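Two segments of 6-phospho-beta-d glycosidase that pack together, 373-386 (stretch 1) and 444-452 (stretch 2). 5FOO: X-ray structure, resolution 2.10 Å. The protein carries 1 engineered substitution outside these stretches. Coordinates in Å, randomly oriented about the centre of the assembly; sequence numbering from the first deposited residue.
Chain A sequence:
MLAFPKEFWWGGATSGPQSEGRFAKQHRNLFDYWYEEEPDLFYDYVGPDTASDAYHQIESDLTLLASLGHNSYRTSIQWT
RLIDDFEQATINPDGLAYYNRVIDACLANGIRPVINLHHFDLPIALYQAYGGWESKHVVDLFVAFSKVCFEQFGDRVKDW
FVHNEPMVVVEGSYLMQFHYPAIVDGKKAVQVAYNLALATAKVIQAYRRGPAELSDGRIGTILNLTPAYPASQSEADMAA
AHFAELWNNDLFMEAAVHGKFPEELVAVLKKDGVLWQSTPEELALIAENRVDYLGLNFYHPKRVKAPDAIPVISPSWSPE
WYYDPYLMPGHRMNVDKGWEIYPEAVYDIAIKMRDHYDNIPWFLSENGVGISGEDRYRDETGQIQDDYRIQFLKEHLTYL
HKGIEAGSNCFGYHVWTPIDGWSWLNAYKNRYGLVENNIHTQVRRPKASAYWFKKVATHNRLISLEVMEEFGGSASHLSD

Stretch 1 (373-386) GEDRYRDETGQIQD
Stretch 2, residues 444-452: RRPKASAYW

How do the backbones meet? After a 3-10 segment, 374-376, stretch 1 makes a type I turn from Asp-379 to Gly-382, then runs extended through Ile-384 (phi/psi -63/121°). Stretch 2 is a strand, 444-446, leading into a helix. The CA atoms of Ile-384 and Lys-447 lie 4.9 Å apart, and Ala-448 N donates almost straight (177°) to Ile-384 O at 3.0 Å. A water accepts from Ile-384 N (2.9 Å).

Which charges pair? Lys-447, chi m, t, t, t, reaches full length along buried Ile-384, whose CB is 4.0 Å from Lys-447 CG, so its NZ meets Glu-374 OE1 at 2.6 Å in a salt bridge. Glu-374 (m, t, chi3 -50°) points toward it.

What anchors the helix start? Asp-386 (chi1 p), pointing toward stretch 2, takes Ser-449 N on OD1 (2.8 Å) and Ser-449 OG on OD2 (2.6 Å); Ser-449 is also p.

How is the turn held? Arg-445, t, t, t, extends so that NH1 and NH2 both donate to Thr-381 O, at 3.0 and 3.1 Å. Its guanidinium face covers Gly-382 C, 3.2 Å from NH1; phi/psi 91/-11° suits glycine, and a CB would clash with NH1. Gln-383 (t, t) lays its CG 3.7 Å from Pro-446 O.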

# COMPACT_ATOMS: atom_id res chain seq x y z
N GLY A 373 12.93 19.17 -4.47
CA GLY A 373 13.41 20.29 -5.25
C GLY A 373 13.16 20.19 -6.75
O GLY A 373 14.04 20.57 -7.58
N GLU A 374 11.95 19.73 -7.12
CA GLU A 374 11.70 19.51 -8.55
C GLU A 374 11.58 20.83 -9.30
O GLU A 374 11.53 20.80 -10.53
CB GLU A 374 10.44 18.65 -8.80
CG GLU A 374 10.56 17.21 -8.33
CD GLU A 374 9.50 16.31 -8.93
OE1 GLU A 374 8.28 16.68 -8.87
OE2 GLU A 374 9.92 15.26 -9.47
N ASP A 375 11.46 21.96 -8.59
CA ASP A 375 11.64 23.29 -9.20
C ASP A 375 12.84 23.42 -10.03
O ASP A 375 12.81 24.02 -11.08
CB ASP A 375 11.74 24.39 -8.17
CG ASP A 375 10.55 25.22 -8.20
OD1 ASP A 375 10.45 26.06 -9.13
OD2 ASP A 375 9.70 24.98 -7.34
N ARG A 376 13.90 22.82 -9.58
CA ARG A 376 15.11 22.87 -10.32
C ARG A 376 15.01 22.34 -11.74
O ARG A 376 15.81 22.75 -12.53
CB ARG A 376 16.24 22.16 -9.56
CG ARG A 376 16.68 22.90 -8.30
CD ARG A 376 18.01 22.34 -7.80
NE ARG A 376 17.85 20.91 -7.53
CZ ARG A 376 17.41 20.39 -6.38
NH1 ARG A 376 17.15 21.15 -5.33
NH2 ARG A 376 17.27 19.07 -6.27
N TYR A 377 14.05 21.45 -12.06
CA TYR A 377 13.96 20.84 -13.38
C TYR A 377 12.89 21.44 -14.28
O TYR A 377 12.62 20.90 -15.35
CB TYR A 377 13.75 19.32 -13.30
CG TYR A 377 14.78 18.55 -12.49
CD1 TYR A 377 14.67 18.42 -11.09
CD2 TYR A 377 15.86 17.93 -13.14
CE1 TYR A 377 15.63 17.71 -10.36
CE2 TYR A 377 16.82 17.21 -12.41
CZ TYR A 377 16.70 17.10 -11.03
OH TYR A 377 17.65 16.35 -10.35
N ARG A 378 12.31 22.57 -13.91
CA ARG A 378 11.36 23.17 -14.85
C ARG A 378 12.11 23.72 -16.07
O ARG A 378 13.20 24.23 -15.93
CB ARG A 378 10.48 24.27 -14.25
CG ARG A 378 10.25 24.26 -12.77
CD ARG A 378 9.36 25.43 -12.37
NE ARG A 378 8.04 24.98 -12.63
CZ ARG A 378 7.24 24.37 -11.76
NH1 ARG A 378 7.56 24.20 -10.49
NH2 ARG A 378 6.09 23.95 -12.21
N ASP A 379 11.54 23.59 -17.25
CA ASP A 379 12.08 24.20 -18.46
C ASP A 379 11.45 25.59 -18.73
O ASP A 379 10.68 26.08 -17.88
CB ASP A 379 11.84 23.25 -19.64
CG ASP A 379 10.35 23.13 -20.03
OD1 ASP A 379 9.44 23.80 -19.46
OD2 ASP A 379 10.08 22.34 -20.92
N GLU A 380 11.74 26.18 -19.92
CA GLU A 380 11.20 27.48 -20.40
C GLU A 380 9.71 27.58 -20.17
O GLU A 380 9.21 28.62 -19.72
CB GLU A 380 11.50 27.73 -21.90
N THR A 381 8.97 26.49 -20.42
CA THR A 381 7.53 26.56 -20.32
C THR A 381 6.97 26.47 -18.92
O THR A 381 5.79 26.70 -18.76
CB THR A 381 6.82 25.54 -21.26
OG1 THR A 381 5.42 25.82 -21.23
CG2 THR A 381 7.03 24.08 -20.89
N GLY A 382 7.79 26.17 -17.91
CA GLY A 382 7.30 25.93 -16.55
C GLY A 382 6.96 24.48 -16.16
O GLY A 382 6.77 24.18 -15.00
N GLN A 383 6.91 23.58 -17.13
CA GLN A 383 6.69 22.17 -16.90
C GLN A 383 7.92 21.54 -16.32
O GLN A 383 8.98 21.71 -16.88
CB GLN A 383 6.42 21.48 -18.22
CG GLN A 383 6.26 19.97 -18.14
CD GLN A 383 5.80 19.34 -19.44
OE1 GLN A 383 6.55 18.64 -20.12
NE2 GLN A 383 4.55 19.59 -19.78
N ILE A 384 7.75 20.77 -15.24
CA ILE A 384 8.80 19.95 -14.70
C ILE A 384 9.24 18.87 -15.69
O ILE A 384 8.45 18.08 -16.09
CB ILE A 384 8.37 19.31 -13.36
CG1 ILE A 384 8.11 20.41 -12.31
CG2 ILE A 384 9.47 18.40 -12.84
CD1 ILE A 384 7.52 19.91 -10.99
N GLN A 385 10.53 18.86 -16.05
CA GLN A 385 11.11 17.85 -16.95
C GLN A 385 11.69 16.76 -16.16
O GLN A 385 12.89 16.69 -15.98
CB GLN A 385 12.22 18.45 -17.81
CG GLN A 385 11.72 19.62 -18.62
CD GLN A 385 10.47 19.27 -19.45
OE1 GLN A 385 9.38 19.78 -19.19
NE2 GLN A 385 10.63 18.41 -20.43
N ASP A 386 10.83 15.85 -15.72
CA ASP A 386 11.24 14.76 -14.83
C ASP A 386 11.67 13.55 -15.59
O ASP A 386 11.04 12.47 -15.46
CB ASP A 386 10.13 14.42 -13.81
CG ASP A 386 8.77 14.08 -14.46
OD1 ASP A 386 8.49 14.45 -15.63
OD2 ASP A 386 7.93 13.50 -13.75
N ARG A 444 -2.79 22.11 -10.07
CA ARG A 444 -2.05 20.99 -10.68
C ARG A 444 -1.36 21.42 -11.97
O ARG A 444 -1.82 22.30 -12.69
CB ARG A 444 -2.96 19.81 -11.02
CG ARG A 444 -3.40 18.95 -9.86
CD ARG A 444 -4.35 19.67 -8.95
NE ARG A 444 -5.15 18.75 -8.16
CZ ARG A 444 -5.24 18.69 -6.83
NH1 ARG A 444 -4.51 19.47 -6.01
NH2 ARG A 444 -6.09 17.79 -6.30
N ARG A 445 -0.24 20.78 -12.28
CA ARG A 445 0.41 20.95 -13.54
C ARG A 445 1.12 19.68 -13.94
O ARG A 445 2.08 19.27 -13.27
CB ARG A 445 1.42 22.10 -13.46
CG ARG A 445 2.15 22.21 -14.78
CD ARG A 445 2.69 23.60 -15.08
NE ARG A 445 2.95 23.63 -16.52
CZ ARG A 445 3.55 24.60 -17.19
NH1 ARG A 445 4.00 25.70 -16.57
NH2 ARG A 445 3.73 24.46 -18.52
N PRO A 446 0.68 19.05 -15.04
CA PRO A 446 1.33 17.80 -15.51
C PRO A 446 2.82 17.96 -15.70
O PRO A 446 3.25 19.00 -16.21
CB PRO A 446 0.69 17.58 -16.88
CG PRO A 446 -0.70 18.15 -16.71
CD PRO A 446 -0.57 19.34 -15.79
N LYS A 447 3.57 16.93 -15.34
CA LYS A 447 5.01 16.91 -15.58
C LYS A 447 5.24 16.17 -16.88
O LYS A 447 4.31 15.52 -17.43
CB LYS A 447 5.78 16.23 -14.43
CG LYS A 447 5.35 16.64 -13.05
CD LYS A 447 6.23 16.00 -11.96
CE LYS A 447 5.65 16.24 -10.57
NZ LYS A 447 6.13 15.31 -9.52
N ALA A 448 6.46 16.25 -17.40
CA ALA A 448 6.78 15.47 -18.58
C ALA A 448 6.42 13.99 -18.46
O ALA A 448 6.10 13.36 -19.47
CB ALA A 448 8.25 15.58 -18.92
N SER A 449 6.52 13.41 -17.27
CA SER A 449 6.27 11.98 -17.15
C SER A 449 4.79 11.68 -17.35
O SER A 449 4.46 10.60 -17.79
CB SER A 449 6.73 11.41 -15.82
OG SER A 449 6.07 12.09 -14.82
N ALA A 450 3.91 12.64 -17.10
CA ALA A 450 2.48 12.43 -17.35
C ALA A 450 2.19 12.20 -18.84
O ALA A 450 1.32 11.36 -19.15
CB ALA A 450 1.67 13.62 -16.86
N TYR A 451 2.86 12.96 -19.73
CA TYR A 451 2.70 12.81 -21.19
C TYR A 451 3.39 11.56 -21.67
O TYR A 451 2.90 10.90 -22.59
CB TYR A 451 3.14 14.07 -21.97
CG TYR A 451 2.27 15.23 -21.58
CD1 TYR A 451 0.91 15.29 -21.96
CD2 TYR A 451 2.77 16.26 -20.80
CE1 TYR A 451 0.10 16.34 -21.56
CE2 TYR A 451 1.98 17.29 -20.38
CZ TYR A 451 0.65 17.32 -20.76
OH TYR A 451 -0.08 18.35 -20.33
N TRP A 452 4.48 11.17 -21.04
CA TRP A 452 5.10 9.92 -21.42
C TRP A 452 4.20 8.73 -21.06
O TRP A 452 4.03 7.78 -21.88
CB TRP A 452 6.47 9.75 -20.83
CG TRP A 452 7.06 8.38 -21.01
CD1 TRP A 452 7.83 7.91 -22.06
CD2 TRP A 452 6.97 7.31 -20.08
NE1 TRP A 452 8.15 6.59 -21.84
CE2 TRP A 452 7.64 6.21 -20.63
CE3 TRP A 452 6.33 7.18 -18.82
CZ2 TRP A 452 7.71 4.99 -19.96
CZ3 TRP A 452 6.41 5.97 -18.17
CH2 TRP A 452 7.11 4.89 -18.73
O HOH W 1 5.15 20.54 -14.01